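Local coordinates for inactive poly [ADP-ribose] polymerase RCD1 (Arabidopsis thaliana, PDB 5NGO), which is an inactive poly(ADP-ribose) polymerase family member that the downy mildew effector HaRxL106 binds to suppress plant immunity, at residues 75-80 with 174-179; 10-15 with 29-34; 132-137 with 143-148. All blocks are in the same frame, centred on the assembly; numbering follows the deposited sequence.

Contact 1. Residues 75-80 with 174-179; sequences SAVMMQ and IFPEFV
The thioether methyl of M78 comes up against the outer arc of the P176 ring. M78 CE lies 3.6 Å from P176 CG, and it is nearly as close to CB and CD, so the methyl rests against three ring carbons at once. The same methyl also approaches the F175 ring obliquely, with CE 4.1 Å from CE1 of F175. V77 adds a looser touch, its CG2 standing 4.2 Å from P176 CG. The long arm of M78 gets there by bending: CG leaves anti to the carbonyl carbon (chi1 -71°), and the chain turns again at chi2 (-79°) and at chi3. No hydrogen bond joins the two segments, and every residue that touches is buried. What meets here is a short helical turn, 77-80, laid against one face of strand 174-182 in the central sheet of the PARP catalytic fold. P176 directs its ring at the turn, while the next residue, E177, points away from it. Just there the strand carries a classic beta bulge, E177 and F178 both facing L125 of strand 121-129. E177 forms a salt bridge with R127 through OE2. Farther out, F34 packs on both V77 and M78, and helix 37-57 packs from another side: A39 lies against M78, L43 and F46 lie against F175. R42 of that helix donates from NE to the backbone O of M78, tying the turn to the helix that it shares with F175.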
ATOM      1  N   SER A  75     -12.938   5.359  -7.302  1.00 74.76           N
ATOM      2  CA  SER A  75     -13.842   6.477  -7.027  1.00 75.18           C
ATOM      3  C   SER A  75     -14.067   6.704  -5.517  1.00 75.32           C
ATOM      4  O   SER A  75     -13.982   7.828  -5.042  1.00 72.93           O
ATOM      5  CB  SER A  75     -15.187   6.255  -7.746  1.00 77.69           C
ATOM      6  OG  SER A  75     -16.229   7.013  -7.153  1.00 80.29           O
ATOM      7  N   ALA A  76     -14.332   5.630  -4.781  1.00 77.28           N
ATOM      8  CA  ALA A  76     -14.626   5.708  -3.350  1.00 77.14           C
ATOM      9  C   ALA A  76     -13.411   6.075  -2.470  1.00 75.59           C
ATOM     10  O   ALA A  76     -13.563   6.811  -1.498  1.00 74.56           O
ATOM     11  CB  ALA A  76     -15.239   4.398  -2.870  1.00 78.22           C
ATOM     12  N   VAL A  77     -12.214   5.608  -2.832  1.00 74.90           N
ATOM     13  CA  VAL A  77     -11.088   5.519  -1.873  1.00 74.95           C
ATOM     14  C   VAL A  77     -10.698   6.746  -1.062  1.00 73.11           C
ATOM     15  O   VAL A  77     -10.372   6.594   0.035  1.00 71.80           O
ATOM     16  CB  VAL A  77      -9.832   4.923  -2.553  1.00 75.29           C
ATOM     17  CG1 VAL A  77      -9.047   5.987  -3.317  1.00 74.90           C
ATOM     18  CG2 VAL A  77      -8.945   4.213  -1.538  1.00 75.49           C
ATOM     19  N   MET A  78     -10.832   7.951  -1.623  1.00 70.88           N
ATOM     20  CA  MET A  78     -10.429   9.180  -0.931  1.00 71.00           C
ATOM     21  C   MET A  78     -11.407   9.669   0.123  1.00 74.16           C
ATOM     22  O   MET A  78     -10.982  10.062   1.199  1.00 73.87           O
ATOM     23  CB  MET A  78     -10.119  10.302  -1.933  1.00 69.58           C
ATOM     24  CG  MET A  78      -8.797  10.035  -2.703  1.00 65.97           C
ATOM     25  SD  MET A  78      -7.381  10.501  -1.622  1.00 66.08           S
ATOM     26  CE  MET A  78      -6.264   9.126  -1.882  1.00 66.15           C
ATOM     27  N   MET A  79     -12.695   9.675  -0.182  1.00 78.19           N
ATOM     28  CA  MET A  79     -13.699  10.305   0.701  1.00 84.37           C
ATOM     29  C   MET A  79     -14.093   9.424   1.900  1.00 84.14           C
ATOM     30  O   MET A  79     -14.156   9.919   3.026  1.00 81.69           O
ATOM     31  CB  MET A  79     -14.943  10.681  -0.109  1.00 89.30           C
ATOM     32  CG  MET A  79     -15.864  11.684   0.581  1.00 92.34           C
ATOM     33  SD  MET A  79     -16.835  12.703  -0.536  1.00 99.71           S
ATOM     34  CE  MET A  79     -17.353  11.573  -1.839  1.00 98.35           C
ATOM     35  N   GLN A  80     -14.338   8.144   1.653  1.00 84.54           N
ATOM     36  CA  GLN A  80     -14.819   7.228   2.683  1.00 87.28           C
ATOM     37  C   GLN A  80     -13.723   6.359   3.330  1.00 84.70           C
ATOM     38  O   GLN A  80     -13.982   5.660   4.297  1.00 86.29           O
ATOM     39  CB  GLN A  80     -15.945   6.357   2.121  1.00 91.51           C
ATOM     40  CG  GLN A  80     -17.110   7.156   1.559  1.00 94.93           C
ATOM     41  CD  GLN A  80     -17.683   6.509   0.327  1.00 96.70           C
ATOM     42  OE1 GLN A  80     -17.995   7.178  -0.667  1.00 96.97           O
ATOM     43  NE2 GLN A  80     -17.871   5.193   0.386  1.00 95.89           N
ATOM     44  N   ILE A 174      -1.995   5.277   6.018  1.00 38.62           N
ATOM     45  CA  ILE A 174      -1.876   4.992   4.580  1.00 37.55           C
ATOM     46  C   ILE A 174      -2.413   6.159   3.758  1.00 37.54           C
ATOM     47  O   ILE A 174      -3.550   6.558   3.943  1.00 38.38           O
ATOM     48  CB  ILE A 174      -2.649   3.709   4.173  1.00 37.49           C
ATOM     49  CG1 ILE A 174      -2.162   2.516   4.983  1.00 37.49           C
ATOM     50  CG2 ILE A 174      -2.477   3.436   2.661  1.00 36.53           C
ATOM     51  CD1 ILE A 174      -2.989   1.264   4.812  1.00 38.32           C
ATOM     52  N   PHE A 175      -1.597   6.704   2.868  1.00 38.06           N
ATOM     53  CA  PHE A 175      -2.080   7.679   1.904  1.00 37.98           C
ATOM     54  C   PHE A 175      -1.934   7.109   0.478  1.00 37.86           C
ATOM     55  O   PHE A 175      -0.820   7.003  -0.021  1.00 35.83           O
ATOM     56  CB  PHE A 175      -1.336   9.007   2.016  1.00 38.32           C
ATOM     57  CG  PHE A 175      -1.740  10.000   0.976  1.00 37.93           C
ATOM     58  CD1 PHE A 175      -3.020  10.519   0.943  1.00 38.10           C
ATOM     59  CD2 PHE A 175      -0.843  10.390  -0.006  1.00 39.47           C
ATOM     60  CE1 PHE A 175      -3.401  11.432  -0.029  1.00 39.15           C
ATOM     61  CE2 PHE A 175      -1.214  11.309  -0.994  1.00 39.58           C
ATOM     62  CZ  PHE A 175      -2.487  11.820  -1.009  1.00 39.22           C
ATOM     63  N   PRO A 176      -3.059   6.745  -0.173  1.00 39.16           N
ATOM     64  CA  PRO A 176      -3.037   6.359  -1.584  1.00 38.58           C
ATOM     65  C   PRO A 176      -2.719   7.515  -2.467  1.00 38.17           C
ATOM     66  O   PRO A 176      -3.418   8.485  -2.421  1.00 39.86           O
ATOM     67  CB  PRO A 176      -4.465   5.846  -1.851  1.00 40.00           C
ATOM     68  CG  PRO A 176      -5.194   5.930  -0.575  1.00 41.00           C
ATOM     69  CD  PRO A 176      -4.427   6.781   0.364  1.00 39.84           C
ATOM     70  N   GLU A 177      -1.661   7.428  -3.248  1.00 38.70           N
ATOM     71  CA  GLU A 177      -1.180   8.586  -3.980  1.00 40.59           C
ATOM     72  C   GLU A 177      -1.227   8.453  -5.480  1.00 39.91           C
ATOM     73  O   GLU A 177      -1.582   9.397  -6.167  1.00 43.81           O
ATOM     74  CB  GLU A 177       0.252   8.916  -3.541  1.00 42.49           C
ATOM     75  CG  GLU A 177       0.694  10.303  -3.982  1.00 44.13           C
ATOM     76  CD  GLU A 177       1.960  10.762  -3.414  1.00 45.03           C
ATOM     77  OE1 GLU A 177       2.714   9.938  -2.862  1.00 46.53           O
ATOM     78  OE2 GLU A 177       2.244  11.972  -3.533  1.00 46.60           O
ATOM     79  N   PHE A 178      -0.837   7.295  -6.002  1.00 37.37           N
ATOM     80  CA  PHE A 178      -0.700   7.075  -7.441  1.00 36.93           C
ATOM     81  C   PHE A 178      -1.445   5.812  -7.869  1.00 36.64           C
ATOM     82  O   PHE A 178      -1.490   4.859  -7.113  1.00 34.43           O
ATOM     83  CB  PHE A 178       0.740   6.919  -7.833  1.00 35.69           C
ATOM     84  CG  PHE A 178       1.608   8.135  -7.607  1.00 35.05           C
ATOM     85  CD1 PHE A 178       2.250   8.323  -6.411  1.00 36.30           C
ATOM     86  CD2 PHE A 178       1.899   8.983  -8.659  1.00 36.16           C
ATOM     87  CE1 PHE A 178       3.093   9.444  -6.223  1.00 36.23           C
ATOM     88  CE2 PHE A 178       2.723  10.071  -8.504  1.00 36.48           C
ATOM     89  CZ  PHE A 178       3.355  10.316  -7.289  1.00 35.88           C
ATOM     90  N   VAL A 179      -2.044   5.846  -9.055  1.00 39.08           N
ATOM     91  CA  VAL A 179      -2.645   4.677  -9.675  1.00 40.87           C
ATOM     92  C   VAL A 179      -1.853   4.309 -10.923  1.00 40.97           C
ATOM     93  O   VAL A 179      -1.640   5.157 -11.801  1.00 43.30           O
ATOM     94  CB  VAL A 179      -4.111   4.916 -10.092  1.00 44.30           C
ATOM     95  CG1 VAL A 179      -4.698   3.662 -10.710  1.00 44.73           C
ATOM     96  CG2 VAL A 179      -4.941   5.330  -8.880  1.00 45.75           C
TER

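Contact 2. Residues 10-15 with 29-34; sequences DAVKKM and LDVGRF
V12 and K13 of helix 9-19 pack on V31 of strand 28-33, an outermost strand of the sheet within this chain, in a small helix-on-sheet contact. V31 carries the strand's share of it with both branches. Its CG1 lies 3.9 Å from V12 CG1 and almost as near to V12 CB, while its CG2 sits 4.0 Å from K13 CB. The two branches are thus divided between successive helix residues. V31 CG1 stands anti to its own backbone N (chi1 177°), and V12 CG1 does the same on the helix; the two valines cross obliquely rather than meeting end on. From K13 the contact takes only the root of the side chain. Beyond CB the arm leads away, bends at chi3 (60°) and brings NZ to 3.9 Å from OD1 of D10, a long salt bridge one helical turn back. V12 also reaches across to F178 and V180 of strand 174-182 and to L125 of strand 121-129, so the helix lies over three consecutive strands and not over the edge alone. The strand is held to 174-182 by backbone bonds of G32 with V179, and by L29 and D30, which both pair with R181 in a classic beta bulge. Since the segments share no hydrogen bond, helix and edge strand adhere here through aliphatic contact. The buried V12 lies at the inner part of the contact, and K13, with an apolar root and a charged end, probably marks where it gives way to solvent.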
ATOM      1  N   ASP A  10       7.000   9.629 -13.713  1.00 58.35           N
ATOM      2  CA  ASP A  10       8.063   8.819 -14.345  1.00 59.88           C
ATOM      3  C   ASP A  10       8.793   7.888 -13.375  1.00 55.51           C
ATOM      4  O   ASP A  10       9.078   6.744 -13.724  1.00 57.64           O
ATOM      5  CB  ASP A  10       9.099   9.692 -15.070  1.00 63.57           C
ATOM      6  CG  ASP A  10       8.612  10.168 -16.419  1.00 68.93           C
ATOM      7  OD1 ASP A  10       8.165   9.318 -17.232  1.00 73.63           O
ATOM      8  OD2 ASP A  10       8.675  11.394 -16.683  1.00 75.02           O
ATOM      9  N   ALA A  11       9.097   8.378 -12.177  1.00 51.75           N
ATOM     10  CA  ALA A  11       9.757   7.551 -11.165  1.00 50.29           C
ATOM     11  C   ALA A  11       8.870   6.386 -10.711  1.00 47.77           C
ATOM     12  O   ALA A  11       9.367   5.286 -10.478  1.00 49.94           O
ATOM     13  CB  ALA A  11      10.179   8.398  -9.978  1.00 50.35           C
ATOM     14  N   VAL A  12       7.563   6.636 -10.611  1.00 46.09           N
ATOM     15  CA  VAL A  12       6.598   5.625 -10.196  1.00 43.87           C
ATOM     16  C   VAL A  12       6.544   4.555 -11.272  1.00 45.43           C
ATOM     17  O   VAL A  12       6.601   3.368 -10.961  1.00 43.18           O
ATOM     18  CB  VAL A  12       5.175   6.213  -9.993  1.00 43.82           C
ATOM     19  CG1 VAL A  12       4.143   5.129  -9.702  1.00 42.65           C
ATOM     20  CG2 VAL A  12       5.124   7.255  -8.931  1.00 44.26           C
ATOM     21  N   LYS A  13       6.434   5.001 -12.532  1.00 48.04           N
ATOM     22  CA  LYS A  13       6.458   4.116 -13.700  1.00 48.30           C
ATOM     23  C   LYS A  13       7.688   3.215 -13.692  1.00 48.72           C
ATOM     24  O   LYS A  13       7.572   2.000 -13.869  1.00 47.87           O
ATOM     25  CB  LYS A  13       6.419   4.908 -15.014  1.00 50.17           C
ATOM     26  CG  LYS A  13       6.217   4.005 -16.240  1.00 52.47           C
ATOM     27  CD  LYS A  13       5.770   4.752 -17.477  1.00 55.38           C
ATOM     28  CE  LYS A  13       6.779   5.799 -17.904  1.00 59.60           C
ATOM     29  NZ  LYS A  13       6.358   6.444 -19.175  1.00 62.68           N
ATOM     30  N   LYS A  14       8.850   3.824 -13.464  1.00 50.75           N
ATOM     31  CA  LYS A  14      10.113   3.095 -13.389  1.00 54.05           C
ATOM     32  C   LYS A  14      10.157   2.092 -12.235  1.00 53.67           C
ATOM     33  O   LYS A  14      10.574   0.954 -12.433  1.00 55.53           O
ATOM     34  CB  LYS A  14      11.295   4.070 -13.302  1.00 58.60           C
ATOM     35  CG  LYS A  14      11.746   4.515 -14.689  1.00 64.51           C
ATOM     36  CD  LYS A  14      12.192   5.979 -14.822  1.00 67.98           C
ATOM     37  CE  LYS A  14      11.899   6.496 -16.233  1.00 69.20           C
ATOM     38  NZ  LYS A  14      12.912   7.465 -16.736  1.00 72.73           N
ATOM     39  N   MET A  15       9.726   2.510 -11.049  1.00 51.12           N
ATOM     40  CA  MET A  15       9.556   1.597  -9.902  1.00 51.37           C
ATOM     41  C   MET A  15       8.717   0.368 -10.255  1.00 48.66           C
ATOM     42  O   MET A  15       9.070  -0.752  -9.892  1.00 52.40           O
ATOM     43  CB  MET A  15       8.896   2.310  -8.715  1.00 52.66           C
ATOM     44  CG  MET A  15       9.850   2.698  -7.587  1.00 55.94           C
ATOM     45  SD  MET A  15       8.929   3.198  -6.112  1.00 59.59           S
ATOM     46  CE  MET A  15       8.456   4.859  -6.552  1.00 58.36           C
ATOM     47  N   LEU A  29       0.048   1.252 -19.060  1.00 49.75           N
ATOM     48  CA  LEU A  29      -0.808   2.123 -19.848  1.00 49.99           C
ATOM     49  C   LEU A  29      -0.843   3.567 -19.318  1.00 48.74           C
ATOM     50  O   LEU A  29      -0.930   4.505 -20.104  1.00 47.70           O
ATOM     51  CB  LEU A  29      -2.232   1.578 -19.888  1.00 51.00           C
ATOM     52  CG  LEU A  29      -2.440   0.147 -20.348  1.00 52.09           C
ATOM     53  CD1 LEU A  29      -3.944  -0.049 -20.633  1.00 53.60           C
ATOM     54  CD2 LEU A  29      -1.656  -0.210 -21.588  1.00 53.39           C
ATOM     55  N   ASP A  30      -0.775   3.742 -18.001  1.00 47.68           N
ATOM     56  CA  ASP A  30      -0.947   5.048 -17.391  1.00 47.25           C
ATOM     57  C   ASP A  30      -0.468   5.100 -15.955  1.00 43.64           C
ATOM     58  O   ASP A  30      -0.507   4.099 -15.252  1.00 42.52           O
ATOM     59  CB  ASP A  30      -2.454   5.455 -17.447  1.00 49.06           C
ATOM     60  CG  ASP A  30      -2.669   6.964 -17.233  1.00 50.49           C
ATOM     61  OD1 ASP A  30      -1.780   7.800 -17.550  1.00 52.31           O
ATOM     62  OD2 ASP A  30      -3.758   7.316 -16.764  1.00 54.30           O
ATOM     63  N   VAL A  31       0.009   6.268 -15.538  1.00 42.93           N
ATOM     64  CA  VAL A  31       0.316   6.539 -14.144  1.00 42.64           C
ATOM     65  C   VAL A  31      -0.408   7.835 -13.818  1.00 43.49           C
ATOM     66  O   VAL A  31      -0.166   8.868 -14.462  1.00 47.10           O
ATOM     67  CB  VAL A  31       1.825   6.688 -13.899  1.00 42.58           C
ATOM     68  CG1 VAL A  31       2.096   7.046 -12.447  1.00 42.18           C
ATOM     69  CG2 VAL A  31       2.533   5.404 -14.256  1.00 42.40           C
ATOM     70  N   GLY A  32      -1.285   7.767 -12.816  1.00 42.10           N
ATOM     71  CA  GLY A  32      -2.066   8.911 -12.403  1.00 42.38           C
ATOM     72  C   GLY A  32      -1.809   9.248 -10.973  1.00 41.64           C
ATOM     73  O   GLY A  32      -1.353   8.425 -10.227  1.00 39.59           O
ATOM     74  N   ARG A  33      -2.194  10.458 -10.587  1.00 43.14           N
ATOM     75  CA  ARG A  33      -2.082  10.947  -9.203  1.00 43.82           C
ATOM     76  C   ARG A  33      -3.391  11.571  -8.787  1.00 45.10           C
ATOM     77  O   ARG A  33      -3.932  12.299  -9.573  1.00 47.37           O
ATOM     78  CB  ARG A  33      -0.941  11.919  -9.075  1.00 44.01           C
ATOM     79  CG  ARG A  33      -0.616  12.344  -7.642  1.00 44.90           C
ATOM     80  CD  ARG A  33       0.591  13.293  -7.525  1.00 45.37           C
ATOM     81  NE  ARG A  33       0.334  14.509  -8.294  1.00 48.00           N
ATOM     82  CZ  ARG A  33      -0.349  15.593  -7.884  1.00 50.62           C
ATOM     83  NH1 ARG A  33      -0.861  15.684  -6.641  1.00 52.17           N
ATOM     84  NH2 ARG A  33      -0.524  16.607  -8.729  1.00 51.87           N
ATOM     85  N   PHE A  34      -3.914  11.204  -7.613  1.00 44.96           N
ATOM     86  CA  PHE A  34      -5.157  11.758  -7.113  1.00 44.63           C
ATOM     87  C   PHE A  34      -5.017  13.227  -6.763  1.00 43.97           C
ATOM     88  O   PHE A  34      -4.120  13.558  -6.026  1.00 46.24           O
ATOM     89  CB  PHE A  34      -5.509  11.122  -5.776  1.00 46.02           C
ATOM     90  CG  PHE A  34      -5.816   9.647  -5.843  1.00 46.38           C
ATOM     91  CD1 PHE A  34      -7.070   9.213  -6.263  1.00 47.05           C
ATOM     92  CD2 PHE A  34      -4.881   8.691  -5.454  1.00 43.33           C
ATOM     93  CE1 PHE A  34      -7.382   7.854  -6.299  1.00 46.84           C
ATOM     94  CE2 PHE A  34      -5.176   7.337  -5.509  1.00 44.17           C
ATOM     95  CZ  PHE A  34      -6.431   6.915  -5.940  1.00 46.16           C
TER

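Contact 3. Residues 132-137 with 143-148; sequences NMELLR and FFSGGE
E134 OE2 accepts the backbone N-H of G146 at 2.7 Å from G146 N, with an angle of 151° at the hydrogen. The donor comes to the syn side of the carboxylate and stands 26° out of its plane, so the bond is short but somewhat tilted. The reach comes from a fully drawn-out side chain: CG is anti to the backbone N (chi1 -173°) and the chain stays extended beyond it, carrying the carboxylate from strand 134-135 to the loop. Once there, the group lies against the glycine itself, OE1 being 3.5 Å from G146 CA. OE1 in turn accepts from NE2 of Q142, which also donates to the backbone O of F144, so one amide links the acid to the loop entering the contact. S145 keeps its distance, with OG 4.1 Å from E134 OE2; the one proton of this hydroxyl has two carbonyl oxygens within reach, those of Y150 and G147, and the model does not settle which takes it. The strand that bears E134 is the outermost one on its side of the sheet of this PARP-type domain, pairing through E134 with N152 and V154. The contact therefore connects that strand to the irregular loop leading on to strand 153-154. Both oxygens of the buried carboxylate are hydrogen-bonded, with the amides of G146 and Q142 among the donors, an arrangement consistent with an ionised E134 stabilised in part by the loop's amides.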
ATOM      1  N   ASN A 132       7.772   1.980  14.147  1.00 63.85           N
ATOM      2  CA  ASN A 132       8.543   0.858  14.689  1.00 66.13           C
ATOM      3  C   ASN A 132       7.958  -0.442  14.207  1.00 63.12           C
ATOM      4  O   ASN A 132       6.924  -0.896  14.717  1.00 61.85           O
ATOM      5  CB  ASN A 132       8.523   0.858  16.216  1.00 71.17           C
ATOM      6  CG  ASN A 132       9.470   1.853  16.787  1.00 73.51           C
ATOM      7  OD1 ASN A 132       9.111   2.629  17.624  1.00 78.48           O
ATOM      8  ND2 ASN A 132      10.717   1.792  16.351  1.00 74.26           N
ATOM      9  N   MET A 133       8.636  -1.070  13.252  1.00 61.68           N
ATOM     10  CA  MET A 133       8.093  -2.243  12.581  1.00 61.12           C
ATOM     11  C   MET A 133       8.174  -3.494  13.444  1.00 62.41           C
ATOM     12  O   MET A 133       9.224  -3.791  14.000  1.00 63.73           O
ATOM     13  CB  MET A 133       8.837  -2.487  11.261  1.00 61.50           C
ATOM     14  CG  MET A 133       8.710  -1.342  10.295  1.00 59.73           C
ATOM     15  SD  MET A 133       9.426  -1.652   8.698  1.00 61.72           S
ATOM     16  CE  MET A 133       8.365  -2.837   8.040  1.00 59.95           C
ATOM     17  N   GLU A 134       7.057  -4.214  13.546  1.00 62.35           N
ATOM     18  CA  GLU A 134       7.030  -5.526  14.188  1.00 66.02           C
ATOM     19  C   GLU A 134       7.348  -6.597  13.139  1.00 67.83           C
ATOM     20  O   GLU A 134       6.693  -6.681  12.100  1.00 69.37           O
ATOM     21  CB  GLU A 134       5.644  -5.792  14.771  1.00 65.95           C
ATOM     22  CG  GLU A 134       5.537  -7.047  15.606  1.00 69.18           C
ATOM     23  CD  GLU A 134       4.146  -7.295  16.177  1.00 69.89           C
ATOM     24  OE1 GLU A 134       3.867  -8.448  16.571  1.00 74.58           O
ATOM     25  OE2 GLU A 134       3.308  -6.364  16.215  1.00 67.10           O
ATOM     26  N   LEU A 135       8.358  -7.421  13.424  1.00 70.38           N
ATOM     27  CA  LEU A 135       8.616  -8.637  12.649  1.00 70.82           C
ATOM     28  C   LEU A 135       7.516  -9.633  13.011  1.00 71.76           C
ATOM     29  O   LEU A 135       7.403  -9.993  14.191  1.00 76.00           O
ATOM     30  CB  LEU A 135      10.003  -9.212  12.975  1.00 73.12           C
ATOM     31  CG  LEU A 135      10.534 -10.486  12.276  1.00 74.95           C
ATOM     32  CD1 LEU A 135      10.120 -10.541  10.801  1.00 72.41           C
ATOM     33  CD2 LEU A 135      12.048 -10.667  12.485  1.00 77.65           C
ATOM     34  N   LEU A 136       6.701 -10.030  12.040  1.00 71.47           N
ATOM     35  CA  LEU A 136       5.549 -10.874  12.319  1.00 71.78           C
ATOM     36  C   LEU A 136       5.879 -12.362  12.407  1.00 75.53           C
ATOM     37  O   LEU A 136       6.484 -12.939  11.497  1.00 79.92           O
ATOM     38  CB  LEU A 136       4.444 -10.662  11.280  1.00 69.56           C
ATOM     39  CG  LEU A 136       3.357  -9.587  11.460  1.00 67.62           C
ATOM     40  CD1 LEU A 136       3.714  -8.425  12.370  1.00 68.85           C
ATOM     41  CD2 LEU A 136       2.859  -9.059  10.123  1.00 64.70           C
ATOM     42  N   ARG A 137       5.380 -12.949  13.486  1.00 78.58           N
ATOM     43  CA  ARG A 137       5.685 -14.322  13.878  1.00 81.79           C
ATOM     44  C   ARG A 137       4.706 -15.352  13.288  1.00 81.24           C
ATOM     45  O   ARG A 137       4.790 -16.536  13.633  1.00 83.37           O
ATOM     46  CB  ARG A 137       5.691 -14.461  15.413  1.00 85.17           C
ATOM     47  CG  ARG A 137       6.498 -13.432  16.210  1.00 87.60           C
ATOM     48  CD  ARG A 137       7.920 -13.833  16.620  1.00 92.75           C
ATOM     49  NE  ARG A 137       7.957 -15.134  17.301  1.00 98.19           N
ATOM     50  CZ  ARG A 137       8.900 -16.074  17.170  1.00102.97           C
ATOM     51  NH1 ARG A 137       9.951 -15.923  16.357  1.00103.44           N
ATOM     52  NH2 ARG A 137       8.789 -17.213  17.868  1.00108.16           N
ATOM     53  N   PHE A 143      -4.780  -9.119  14.854  1.00 71.76           N
ATOM     54  CA  PHE A 143      -5.449  -7.977  14.205  1.00 69.81           C
ATOM     55  C   PHE A 143      -4.973  -6.622  14.751  1.00 65.11           C
ATOM     56  O   PHE A 143      -5.468  -5.577  14.324  1.00 62.70           O
ATOM     57  CB  PHE A 143      -6.981  -8.119  14.276  1.00 73.28           C
ATOM     58  CG  PHE A 143      -7.542  -8.191  15.677  1.00 77.67           C
ATOM     59  CD1 PHE A 143      -7.492  -9.382  16.404  1.00 81.56           C
ATOM     60  CD2 PHE A 143      -8.168  -7.086  16.251  1.00 79.77           C
ATOM     61  CE1 PHE A 143      -8.009  -9.461  17.692  1.00 84.91           C
ATOM     62  CE2 PHE A 143      -8.708  -7.161  17.533  1.00 82.59           C
ATOM     63  CZ  PHE A 143      -8.628  -8.351  18.256  1.00 85.56           C
ATOM     64  N   PHE A 144      -3.984  -6.643  15.643  1.00 63.02           N
ATOM     65  CA  PHE A 144      -3.373  -5.432  16.136  1.00 62.80           C
ATOM     66  C   PHE A 144      -1.918  -5.650  16.556  1.00 62.72           C
ATOM     67  O   PHE A 144      -1.430  -6.768  16.613  1.00 62.22           O
ATOM     68  CB  PHE A 144      -4.216  -4.798  17.255  1.00 65.11           C
ATOM     69  CG  PHE A 144      -4.307  -5.619  18.522  1.00 68.66           C
ATOM     70  CD1 PHE A 144      -5.331  -6.549  18.685  1.00 71.43           C
ATOM     71  CD2 PHE A 144      -3.377  -5.455  19.556  1.00 70.10           C
ATOM     72  CE1 PHE A 144      -5.439  -7.302  19.866  1.00 73.41           C
ATOM     73  CE2 PHE A 144      -3.480  -6.213  20.729  1.00 73.06           C
ATOM     74  CZ  PHE A 144      -4.507  -7.134  20.883  1.00 73.83           C
ATOM     75  N   SER A 145      -1.232  -4.543  16.808  1.00 63.00           N
ATOM     76  CA  SER A 145       0.148  -4.531  17.248  1.00 65.71           C
ATOM     77  C   SER A 145       0.417  -5.540  18.365  1.00 70.61           C
ATOM     78  O   SER A 145      -0.265  -5.543  19.381  1.00 70.83           O
ATOM     79  CB  SER A 145       0.494  -3.133  17.755  1.00 66.79           C
ATOM     80  OG  SER A 145       1.870  -3.042  18.049  1.00 69.22           O
ATOM     81  N   GLY A 146       1.419  -6.385  18.165  1.00 73.50           N
ATOM     82  CA  GLY A 146       1.915  -7.285  19.205  1.00 77.38           C
ATOM     83  C   GLY A 146       2.395  -6.620  20.493  1.00 80.10           C
ATOM     84  O   GLY A 146       2.499  -7.288  21.516  1.00 81.76           O
ATOM     85  N   GLY A 147       2.708  -5.323  20.447  1.00 80.57           N
ATOM     86  CA  GLY A 147       2.965  -4.526  21.643  1.00 83.02           C
ATOM     87  C   GLY A 147       2.916  -3.025  21.398  1.00 82.25           C
ATOM     88  O   GLY A 147       3.001  -2.561  20.258  1.00 80.16           O
ATOM     89  N   GLU A 148       2.833  -2.275  22.493  1.00 83.97           N
ATOM     90  CA  GLU A 148       2.826  -0.805  22.496  1.00 82.95           C
ATOM     91  C   GLU A 148       4.073  -0.177  21.863  1.00 78.16           C
ATOM     92  O   GLU A 148       4.015   0.951  21.393  1.00 72.90           O
ATOM     93  CB  GLU A 148       2.699  -0.316  23.944  1.00 90.62           C
ATOM     94  CG  GLU A 148       2.396   1.164  24.161  1.00 92.79           C
ATOM     95  CD  GLU A 148       2.035   1.482  25.602  1.00 96.39           C
ATOM     96  OE1 GLU A 148       1.230   0.731  26.198  1.00 97.84           O
ATOM     97  OE2 GLU A 148       2.535   2.498  26.150  1.00 98.83           O
TER

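In the fold
All three contacts reach one mixed sheet. Contacts 1 and 2 meet where strands 28-33 and 174-182 pair: their centres are 15 Å apart, but V179 O of contact 1 lies 2.8 Å from G32 N of contact 2, a probable hydrogen bond. F34 continues the junction, its ring packing by CD2 3.4 Å from P176 O. Contact 3 is at the other end of the sheet, on strand 134-135, with its centre 25 Å from that of contact 1 and 31 Å from that of contact 2; it lies across the chain's centre from contact 2. In sequence it is nested inside the loop that contact 1 closes, whereas contact 2 is complete before contact 1 begins.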